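Local coordinates for protein carboxylic ester hydrolase (Aspergillus niger, PDB 7K4O) that hydrolyses carboxylic esters as a tannin acyl hydrolase, a serine esterase of the tannase family that probably releases gallic acid from tannins, at residues 88-94 with 177-183; 266-272 with 537-542. All coordinates share one frame. Numbering follows the deposited sequence.

Contact 1. Residues 88-94 with 177-183; sequences NRWLSTG and KLYAYYQ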
ATOM      1  N   ASN A  88     -24.934   5.281  -8.375  1.00 18.76           N
ATOM      2  CA  ASN A  88     -24.609   6.603  -7.808  1.00 19.89           C
ATOM      3  C   ASN A  88     -23.284   6.467  -7.029  1.00 19.60           C
ATOM      4  O   ASN A  88     -23.143   7.046  -5.934  1.00 19.79           O
ATOM      5  CB  ASN A  88     -25.722   7.211  -6.929  1.00 19.96           C
ATOM      6  CG  ASN A  88     -26.932   7.632  -7.733  1.00 23.53           C
ATOM      7  OD1 ASN A  88     -26.997   7.376  -8.940  1.00 25.40           O
ATOM      8  ND2 ASN A  88     -27.793   8.432  -7.115  1.00 23.59           N
ATOM      9  N   ARG A  89     -22.292   5.817  -7.658  1.00 18.69           N
ATOM     10  CA  ARG A  89     -20.974   5.631  -7.042  1.00 18.42           C
ATOM     11  C   ARG A  89     -19.895   6.012  -8.046  1.00 19.11           C
ATOM     12  O   ARG A  89     -20.033   5.746  -9.246  1.00 19.46           O
ATOM     13  CB  ARG A  89     -20.797   4.200  -6.531  1.00 21.14           C
ATOM     14  CG  ARG A  89     -21.779   3.834  -5.417  1.00 22.03           C
ATOM     15  CD  ARG A  89     -21.664   2.354  -4.997  1.00 21.60           C
ATOM     16  NE  ARG A  89     -22.688   2.065  -3.995  1.00 22.28           N
ATOM     17  CZ  ARG A  89     -23.533   1.047  -4.029  1.00 24.39           C
ATOM     18  NH1 ARG A  89     -23.438   0.132  -4.975  1.00 23.68           N
ATOM     19  NH2 ARG A  89     -24.510   0.987  -3.119  1.00 23.85           N
ATOM     20  N   TRP A  90     -18.796   6.510  -7.483  1.00 19.50           N
ATOM     21  CA  TRP A  90     -17.522   6.766  -8.192  1.00 19.60           C
ATOM     22  C   TRP A  90     -16.441   5.975  -7.441  1.00 18.85           C
ATOM     23  O   TRP A  90     -16.415   6.051  -6.204  1.00 18.85           O
ATOM     24  CB  TRP A  90     -17.204   8.272  -8.216  1.00 19.20           C
ATOM     25  CG  TRP A  90     -15.790   8.541  -8.623  1.00 16.32           C
ATOM     26  CD1 TRP A  90     -14.726   8.755  -7.796  1.00 19.79           C
ATOM     27  CD2 TRP A  90     -15.255   8.536  -9.958  1.00 17.62           C
ATOM     28  NE1 TRP A  90     -13.559   8.916  -8.540  1.00 19.37           N
ATOM     29  CE2 TRP A  90     -13.858   8.755  -9.860  1.00 19.67           C
ATOM     30  CE3 TRP A  90     -15.803   8.343 -11.227  1.00 18.92           C
ATOM     31  CZ2 TRP A  90     -13.024   8.814 -10.969  1.00 20.75           C
ATOM     32  CZ3 TRP A  90     -14.975   8.359 -12.337  1.00 21.25           C
ATOM     33  CH2 TRP A  90     -13.590   8.568 -12.213  1.00 22.10           C
ATOM     34  N   LEU A  91     -15.543   5.333  -8.155  1.00 18.75           N
ATOM     35  CA  LEU A  91     -14.352   4.721  -7.561  1.00 18.85           C
ATOM     36  C   LEU A  91     -13.098   5.238  -8.290  1.00 19.29           C
ATOM     37  O   LEU A  91     -12.913   4.936  -9.498  1.00 20.68           O
ATOM     38  CB  LEU A  91     -14.394   3.196  -7.654  1.00 18.76           C
ATOM     39  CG  LEU A  91     -13.175   2.530  -7.036  1.00 18.33           C
ATOM     40  CD1 LEU A  91     -13.144   2.735  -5.559  1.00 20.40           C
ATOM     41  CD2 LEU A  91     -13.112   1.022  -7.369  1.00 20.73           C
ATOM     42  N   SER A  92     -12.244   5.928  -7.541  1.00 19.98           N
ATOM     43  CA  SER A  92     -10.849   6.192  -7.973  1.00 20.11           C
ATOM     44  C   SER A  92      -9.997   4.960  -7.659  1.00 18.21           C
ATOM     45  O   SER A  92     -10.134   4.379  -6.617  1.00 18.87           O
ATOM     46  CB  SER A  92     -10.282   7.441  -7.263  1.00 19.38           C
ATOM     47  OG  SER A  92     -10.803   8.635  -7.795  1.00 20.85           O
ATOM     48  N   THR A  93      -9.030   4.654  -8.528  1.00 18.97           N
ATOM     49  CA  THR A  93      -8.074   3.551  -8.380  1.00 19.51           C
ATOM     50  C   THR A  93      -6.684   4.113  -8.684  1.00 19.20           C
ATOM     51  O   THR A  93      -6.576   5.147  -9.349  1.00 20.76           O
ATOM     52  CB  THR A  93      -8.382   2.360  -9.301  1.00 20.89           C
ATOM     53  OG1 THR A  93      -8.138   2.767 -10.651  1.00 20.72           O
ATOM     54  CG2 THR A  93      -9.818   1.888  -9.140  1.00 21.20           C
ATOM     55  N   GLY A  94      -5.703   3.405  -8.173  1.00 20.09           N
ATOM     56  CA  GLY A  94      -4.310   3.862  -8.176  1.00 19.59           C
ATOM     57  C   GLY A  94      -3.307   2.793  -8.545  1.00 20.70           C
ATOM     58  O   GLY A  94      -3.663   1.748  -9.153  1.00 22.25           O
ATOM     59  N   LYS A 177     -27.029  12.635  -4.506  1.00 20.12           N
ATOM     60  CA  LYS A 177     -25.745  12.307  -3.834  1.00 20.53           C
ATOM     61  C   LYS A 177     -24.943  11.324  -4.718  1.00 20.42           C
ATOM     62  O   LYS A 177     -25.415  10.225  -5.076  1.00 21.69           O
ATOM     63  CB  LYS A 177     -25.991  11.672  -2.491  1.00 23.26           C
ATOM     64  CG  LYS A 177     -24.766  11.239  -1.708  1.00 24.63           C
ATOM     65  CD  LYS A 177     -23.804  12.278  -1.327  1.00 29.20           C
ATOM     66  CE  LYS A 177     -22.744  11.839  -0.300  1.00 37.25           C
ATOM     67  NZ  LYS A 177     -21.445  12.588  -0.489  1.00 41.54           N
ATOM     68  N   LEU A 178     -23.672  11.662  -4.967  1.00 21.15           N
ATOM     69  CA  LEU A 178     -22.710  10.722  -5.616  1.00 20.57           C
ATOM     70  C   LEU A 178     -21.766  10.240  -4.518  1.00 20.59           C
ATOM     71  O   LEU A 178     -20.991  11.043  -3.970  1.00 21.93           O
ATOM     72  CB  LEU A 178     -21.952  11.436  -6.731  1.00 20.43           C
ATOM     73  CG  LEU A 178     -20.878  10.567  -7.405  1.00 21.49           C
ATOM     74  CD1 LEU A 178     -21.480   9.362  -8.132  1.00 20.68           C
ATOM     75  CD2 LEU A 178     -20.095  11.435  -8.353  1.00 23.68           C
ATOM     76  N   TYR A 179     -21.842   8.989  -4.158  1.00 18.38           N
ATOM     77  CA  TYR A 179     -20.916   8.406  -3.165  1.00 19.89           C
ATOM     78  C   TYR A 179     -19.592   8.107  -3.858  1.00 20.13           C
ATOM     79  O   TYR A 179     -19.547   7.354  -4.847  1.00 22.43           O
ATOM     80  CB  TYR A 179     -21.493   7.153  -2.531  1.00 20.02           C
ATOM     81  CG  TYR A 179     -22.675   7.417  -1.618  1.00 20.73           C
ATOM     82  CD1 TYR A 179     -22.451   7.940  -0.360  1.00 22.15           C
ATOM     83  CD2 TYR A 179     -23.970   7.229  -2.039  1.00 22.98           C
ATOM     84  CE1 TYR A 179     -23.500   8.160   0.519  1.00 25.20           C
ATOM     85  CE2 TYR A 179     -25.040   7.448  -1.154  1.00 24.86           C
ATOM     86  CZ  TYR A 179     -24.790   7.941   0.101  1.00 24.92           C
ATOM     87  OH  TYR A 179     -25.761   8.181   1.057  1.00 29.28           O
ATOM     88  N   ALA A 180     -18.514   8.683  -3.354  1.00 19.72           N
ATOM     89  CA  ALA A 180     -17.202   8.610  -4.026  1.00 19.45           C
ATOM     90  C   ALA A 180     -16.228   7.877  -3.109  1.00 19.47           C
ATOM     91  O   ALA A 180     -16.149   8.173  -1.892  1.00 20.08           O
ATOM     92  CB  ALA A 180     -16.726  10.016  -4.366  1.00 19.68           C
ATOM     93  N   TYR A 181     -15.477   6.964  -3.713  1.00 18.78           N
ATOM     94  CA  TYR A 181     -14.583   6.039  -2.995  1.00 18.84           C
ATOM     95  C   TYR A 181     -13.219   6.002  -3.676  1.00 18.67           C
ATOM     96  O   TYR A 181     -13.078   6.363  -4.840  1.00 19.05           O
ATOM     97  CB  TYR A 181     -15.209   4.650  -2.988  1.00 19.52           C
ATOM     98  CG  TYR A 181     -16.579   4.581  -2.352  1.00 19.65           C
ATOM     99  CD1 TYR A 181     -16.688   4.554  -0.985  1.00 21.72           C
ATOM    100  CD2 TYR A 181     -17.746   4.573  -3.105  1.00 21.63           C
ATOM    101  CE1 TYR A 181     -17.920   4.500  -0.354  1.00 22.43           C
ATOM    102  CE2 TYR A 181     -18.982   4.517  -2.483  1.00 19.20           C
ATOM    103  CZ  TYR A 181     -19.064   4.433  -1.115  1.00 21.67           C
ATOM    104  OH  TYR A 181     -20.284   4.342  -0.507  1.00 22.28           O
ATOM    105  N   TYR A 182     -12.250   5.513  -2.925  1.00 18.16           N
ATOM    106  CA  TYR A 182     -10.912   5.152  -3.414  1.00 18.67           C
ATOM    107  C   TYR A 182     -10.612   3.730  -2.950  1.00 17.93           C
ATOM    108  O   TYR A 182     -10.963   3.338  -1.839  1.00 19.20           O
ATOM    109  CB  TYR A 182      -9.814   6.085  -2.876  1.00 18.51           C
ATOM    110  CG  TYR A 182      -8.448   5.688  -3.376  1.00 18.54           C
ATOM    111  CD1 TYR A 182      -8.088   6.020  -4.658  1.00 19.47           C
ATOM    112  CD2 TYR A 182      -7.576   4.910  -2.626  1.00 20.64           C
ATOM    113  CE1 TYR A 182      -6.864   5.638  -5.188  1.00 19.88           C
ATOM    114  CE2 TYR A 182      -6.340   4.538  -3.135  1.00 20.13           C
ATOM    115  CZ  TYR A 182      -5.990   4.905  -4.415  1.00 20.37           C
ATOM    116  OH  TYR A 182      -4.794   4.512  -4.988  1.00 21.94           O
ATOM    117  N   GLN A 183      -9.896   3.001  -3.788  1.00 19.45           N
ATOM    118  CA  GLN A 183      -9.387   1.648  -3.411  1.00 20.02           C
ATOM    119  C   GLN A 183      -7.991   1.440  -4.007  1.00 18.21           C
ATOM    120  O   GLN A 183      -7.840   1.480  -5.233  1.00 20.83           O
ATOM    121  CB  GLN A 183     -10.361   0.530  -3.797  1.00 21.34           C
ATOM    122  CG  GLN A 183      -9.907  -0.854  -3.339  1.00 20.07           C
ATOM    123  CD  GLN A 183     -10.933  -1.929  -3.664  1.00 20.73           C
ATOM    124  OE1 GLN A 183     -11.638  -1.820  -4.662  1.00 21.58           O
ATOM    125  NE2 GLN A 183     -11.030  -2.932  -2.773  1.00 22.93           N
TER
HETATM  126  O   HOH W   1     -27.666   9.007  -4.194  1.00 21.63           O
HETATM  127  O   HOH W   2      -5.932   0.731  -7.041  1.00 20.44           O
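Parallel strands side by side in the central sheet of an alpha/beta-hydrolase fold illustrate how a backbone ladder fixes register while the two sheet faces meet different helices. Strand 179-183 runs on toward Ser186, on what is probably the nucleophile elbow. Just before the strand, Lys177 O is linked to Asn88 ND2 through a water, and Leu178 reaches forward, its CD2 4.3 Å from Trp90 CB. The ladder opens with Tyr179, whose N donates to Asn88 O (2.9 Å) and whose O accepts from Trp90 N (2.9 Å). Ala180 CB meets the edge of the indole, 4.2 Å from Trp90 CD1, on the face covered by helix 144-169. Tyr181 repeats the pattern, its N bonding Trp90 O (2.8 Å) and its O receiving Ser92 N (2.9 Å); on the opposite face, under helix 481-491, its hydroxyl shares Glu490 with Arg89. Tyr182 extends along the partner strand and hydrogen-bonds Gly188 through its hydroxyl, which lies 3.3 Å from Gly94 CA, where a beta carbon would clash. Gln183 N closes the ladder on Ser92 O (3.2 Å), and beyond it a water accepts from Gly94 N at 2.9 Å and sits 2.7 Å from Gln183 O.

Contact 2. Residues 266-272 with 537-542; sequences TDLCLLD and RSIDSW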
ATOM      1  N   THR A 266       2.194 -11.303  15.609  1.00 31.21           N
ATOM      2  CA  THR A 266       3.624 -10.998  15.377  1.00 30.25           C
ATOM      3  C   THR A 266       4.151 -10.119  16.501  1.00 27.09           C
ATOM      4  O   THR A 266       5.401 -10.085  16.670  1.00 31.93           O
ATOM      5  CB  THR A 266       3.873 -10.372  14.003  1.00 27.80           C
ATOM      6  OG1 THR A 266       3.179  -9.131  14.007  1.00 29.01           O
ATOM      7  CG2 THR A 266       3.495 -11.301  12.886  1.00 27.91           C
ATOM      8  N   ASP A 267       3.298  -9.463  17.268  1.00 27.38           N
ATOM      9  CA  ASP A 267       3.673  -8.688  18.461  1.00 29.77           C
ATOM     10  C   ASP A 267       4.177  -9.684  19.534  1.00 32.63           C
ATOM     11  O   ASP A 267       5.283  -9.492  20.086  1.00 31.96           O
ATOM     12  CB  ASP A 267       2.527  -7.814  18.955  1.00 30.42           C
ATOM     13  CG  ASP A 267       1.120  -8.376  18.829  1.00 33.99           C
ATOM     14  OD1 ASP A 267       0.955  -9.645  18.845  1.00 32.55           O
ATOM     15  OD2 ASP A 267       0.187  -7.554  18.645  1.00 30.73           O
ATOM     16  N   LEU A 268       3.374 -10.695  19.873  1.00 32.59           N
ATOM     17  CA  LEU A 268       3.830 -11.716  20.877  1.00 33.08           C
ATOM     18  C   LEU A 268       5.094 -12.383  20.333  1.00 32.03           C
ATOM     19  O   LEU A 268       5.987 -12.650  21.151  1.00 37.52           O
ATOM     20  CB  LEU A 268       2.728 -12.741  21.156  1.00 32.49           C
ATOM     21  CG  LEU A 268       1.493 -12.165  21.806  1.00 33.01           C
ATOM     22  CD1 LEU A 268       0.399 -13.223  21.905  1.00 34.59           C
ATOM     23  CD2 LEU A 268       1.795 -11.553  23.169  1.00 35.95           C
ATOM     24  N   CYS A 269       5.191 -12.599  19.030  1.00 32.19           N
ATOM     25  CA  CYS A 269       6.374 -13.226  18.420  1.00 34.32           C
ATOM     26  C   CYS A 269       7.605 -12.359  18.710  1.00 36.55           C
ATOM     27  O   CYS A 269       8.651 -12.853  19.216  1.00 35.62           O
ATOM     28  CB  CYS A 269       6.135 -13.418  16.946  1.00 34.80           C
ATOM     29  SG  CYS A 269       7.304 -14.510  16.141  0.99 40.24           S
ATOM     30  N   LEU A 270       7.504 -11.073  18.408  1.00 36.30           N
ATOM     31  CA  LEU A 270       8.645 -10.143  18.587  1.00 33.28           C
ATOM     32  C   LEU A 270       9.016 -10.065  20.065  1.00 33.78           C
ATOM     33  O   LEU A 270      10.226  -9.992  20.377  1.00 34.00           O
ATOM     34  CB  LEU A 270       8.225  -8.769  18.063  1.00 32.66           C
ATOM     35  CG  LEU A 270       9.258  -7.663  18.242  1.00 33.59           C
ATOM     36  CD1 LEU A 270      10.484  -8.002  17.401  1.00 33.76           C
ATOM     37  CD2 LEU A 270       8.635  -6.314  17.842  1.00 37.67           C
ATOM     38  N   LEU A 271       8.034 -10.108  20.953  1.00 32.42           N
ATOM     39  CA  LEU A 271       8.271  -9.970  22.403  1.00 36.08           C
ATOM     40  C   LEU A 271       8.875 -11.276  22.971  1.00 40.30           C
ATOM     41  O   LEU A 271       9.701 -11.162  23.885  1.00 38.60           O
ATOM     42  CB  LEU A 271       6.965  -9.647  23.118  1.00 36.19           C
ATOM     43  CG  LEU A 271       6.413  -8.238  22.943  1.00 36.74           C
ATOM     44  CD1 LEU A 271       4.950  -8.252  23.327  1.00 37.53           C
ATOM     45  CD2 LEU A 271       7.161  -7.203  23.784  1.00 38.15           C
ATOM     46  N   ASP A 272       8.440 -12.446  22.522  1.00 37.06           N
ATOM     47  CA  ASP A 272       8.623 -13.687  23.313  1.00 40.11           C
ATOM     48  C   ASP A 272       9.485 -14.735  22.616  1.00 40.75           C
ATOM     49  O   ASP A 272       9.789 -15.702  23.299  1.00 45.54           O
ATOM     50  CB  ASP A 272       7.269 -14.286  23.688  1.00 38.73           C
ATOM     51  CG  ASP A 272       6.497 -13.411  24.645  1.00 39.25           C
ATOM     52  OD1 ASP A 272       7.121 -12.593  25.338  1.00 40.84           O
ATOM     53  OD2 ASP A 272       5.252 -13.532  24.678  1.00 44.36           O
ATOM     54  N   ARG A 537       0.966  -4.858  26.702  1.00 33.92           N
ATOM     55  CA  ARG A 537       2.331  -5.292  26.354  1.00 36.85           C
ATOM     56  C   ARG A 537       2.441  -5.429  24.829  1.00 33.04           C
ATOM     57  O   ARG A 537       3.464  -5.003  24.232  1.00 31.87           O
ATOM     58  CB  ARG A 537       2.617  -6.612  27.087  1.00 38.57           C
ATOM     59  CG  ARG A 537       4.059  -7.071  27.026  1.00 46.05           C
ATOM     60  CD  ARG A 537       4.254  -8.269  27.983  1.00 44.81           C
ATOM     61  NE  ARG A 537       3.745  -9.496  27.397  1.00 45.85           N
ATOM     62  CZ  ARG A 537       4.479 -10.417  26.751  1.00 40.83           C
ATOM     63  NH1 ARG A 537       3.881 -11.454  26.208  1.00 39.37           N
ATOM     64  NH2 ARG A 537       5.799 -10.341  26.663  1.00 41.95           N
ATOM     65  N   SER A 538       1.448  -6.026  24.184  1.00 30.63           N
ATOM     66  CA  SER A 538       1.439  -6.172  22.710  1.00 30.71           C
ATOM     67  C   SER A 538       1.350  -4.778  22.071  1.00 28.94           C
ATOM     68  O   SER A 538       2.088  -4.549  21.116  1.00 30.08           O
ATOM     69  CB  SER A 538       0.301  -7.057  22.273  1.00 35.05           C
ATOM     70  OG  SER A 538       0.525  -8.402  22.671  1.00 34.36           O
ATOM     71  N   ILE A 539       0.439  -3.931  22.552  1.00 27.96           N
ATOM     72  CA  ILE A 539       0.244  -2.591  21.933  1.00 28.81           C
ATOM     73  C   ILE A 539       1.587  -1.870  21.986  1.00 31.86           C
ATOM     74  O   ILE A 539       1.985  -1.269  20.983  1.00 28.48           O
ATOM     75  CB  ILE A 539      -0.875  -1.831  22.636  1.00 28.35           C
ATOM     76  CG1 ILE A 539      -2.216  -2.501  22.325  1.00 29.94           C
ATOM     77  CG2 ILE A 539      -0.856  -0.352  22.311  1.00 29.30           C
ATOM     78  CD1 ILE A 539      -3.300  -2.080  23.255  1.00 30.05           C
ATOM     79  N   ASP A 540       2.277  -1.950  23.126  1.00 30.21           N
ATOM     80  CA  ASP A 540       3.553  -1.205  23.314  1.00 30.43           C
ATOM     81  C   ASP A 540       4.595  -1.713  22.332  1.00 26.87           C
ATOM     82  O   ASP A 540       5.466  -0.909  21.944  1.00 29.97           O
ATOM     83  CB  ASP A 540       4.072  -1.313  24.744  1.00 31.02           C
ATOM     84  CG  ASP A 540       3.251  -0.598  25.788  1.00 34.55           C
ATOM     85  OD1 ASP A 540       2.317   0.174  25.444  1.00 34.75           O
ATOM     86  OD2 ASP A 540       3.494  -0.889  26.990  1.00 37.77           O
ATOM     87  N   SER A 541       4.565  -2.982  21.928  1.00 27.07           N
ATOM     88  CA  SER A 541       5.573  -3.569  21.010  1.00 29.05           C
ATOM     89  C   SER A 541       5.483  -2.934  19.613  1.00 29.17           C
ATOM     90  O   SER A 541       6.436  -3.063  18.864  1.00 28.30           O
ATOM     91  CB  SER A 541       5.500  -5.037  20.892  1.00 29.41           C
ATOM     92  OG  SER A 541       4.365  -5.483  20.144  1.00 30.41           O
ATOM     93  N   TRP A 542       4.343  -2.307  19.292  1.00 27.52           N
ATOM     94  CA  TRP A 542       4.119  -1.703  17.953  1.00 26.94           C
ATOM     95  C   TRP A 542       4.520  -0.232  17.953  1.00 27.96           C
ATOM     96  O   TRP A 542       4.301   0.429  16.900  1.00 27.13           O
ATOM     97  CB  TRP A 542       2.637  -1.803  17.552  1.00 25.23           C
ATOM     98  CG  TRP A 542       2.142  -3.163  17.205  1.00 23.75           C
ATOM     99  CD1 TRP A 542       1.461  -4.018  18.023  1.00 26.34           C
ATOM    100  CD2 TRP A 542       2.203  -3.803  15.922  1.00 27.34           C
ATOM    101  NE1 TRP A 542       1.163  -5.165  17.358  1.00 25.93           N
ATOM    102  CE2 TRP A 542       1.571  -5.059  16.051  1.00 26.26           C
ATOM    103  CE3 TRP A 542       2.789  -3.468  14.708  1.00 25.83           C
ATOM    104  CZ2 TRP A 542       1.502  -5.956  14.996  1.00 27.19           C
ATOM    105  CZ3 TRP A 542       2.707  -4.343  13.654  1.00 27.32           C
ATOM    106  CH2 TRP A 542       2.065  -5.579  13.792  1.00 29.90           C
TER
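Two short helical segments cross almost at right angles, 85° between their directions and axes 8.9 Å apart at closest approach; the nearest alpha carbons, of Asp267 and Ser538, are 5.4 Å apart. Such a steep crossing confines contact to a small patch. Helix 266-272, disulfide-bonded through Cys269 to helix 238-252 in the insertion between strands 205-209 and 410-416, here meets helix 536-541 near the C terminus. Across the middle, Leu271 lies on the neighbouring helix, its CD1 3.7 Å from Arg537 O and its CG 3.9 Å from Ser541 CB. Ser541 OG bonds Ser538 O (2.6 Å) and passes 3.2 Å from Asp267 CB. At the buried end, Trp542 NE1 donates to Asp267 OD2 (2.9 Å), nearly in line; Arg520 and Arg265 add salt bridges to the same carboxylate. Toward solvent, Arg537 folds over Leu271 CD1, which covers one face of the guanidinium, and makes a two-pronged salt bridge with Asp272: NH2 to OD1 and NH1 to OD2, both 2.9 Å. A neutral donor on a buried carboxylate and an ion pair at the solvent edge thus bracket a thin aliphatic centre, consistent with directional polar bonds helping to fix the crossing.

Overall arrangement
After three antiparallel strands, 28-47, 50-66 and 74-81, the chain makes strand 89-93, then strand 115-120 and helix 144-169, before contact 1 closes this 82-residue loop at 177-183, within the sheet. Strands 205-209, 410-416 and 455-460 extend the sheet beyond it. Contact 2 opens later, in the long insertion between strands 205-209 and 410-416, and closes 264 residues on, at the helix near the C terminus, so its loop encloses the last two strands of the sheet. The two loops neither nest nor cross. The contact centres lie about 36 Å apart, on opposite sides of the chain's centre: one contact belongs to the catalytic core, the other joins the insertion to the C-terminal region.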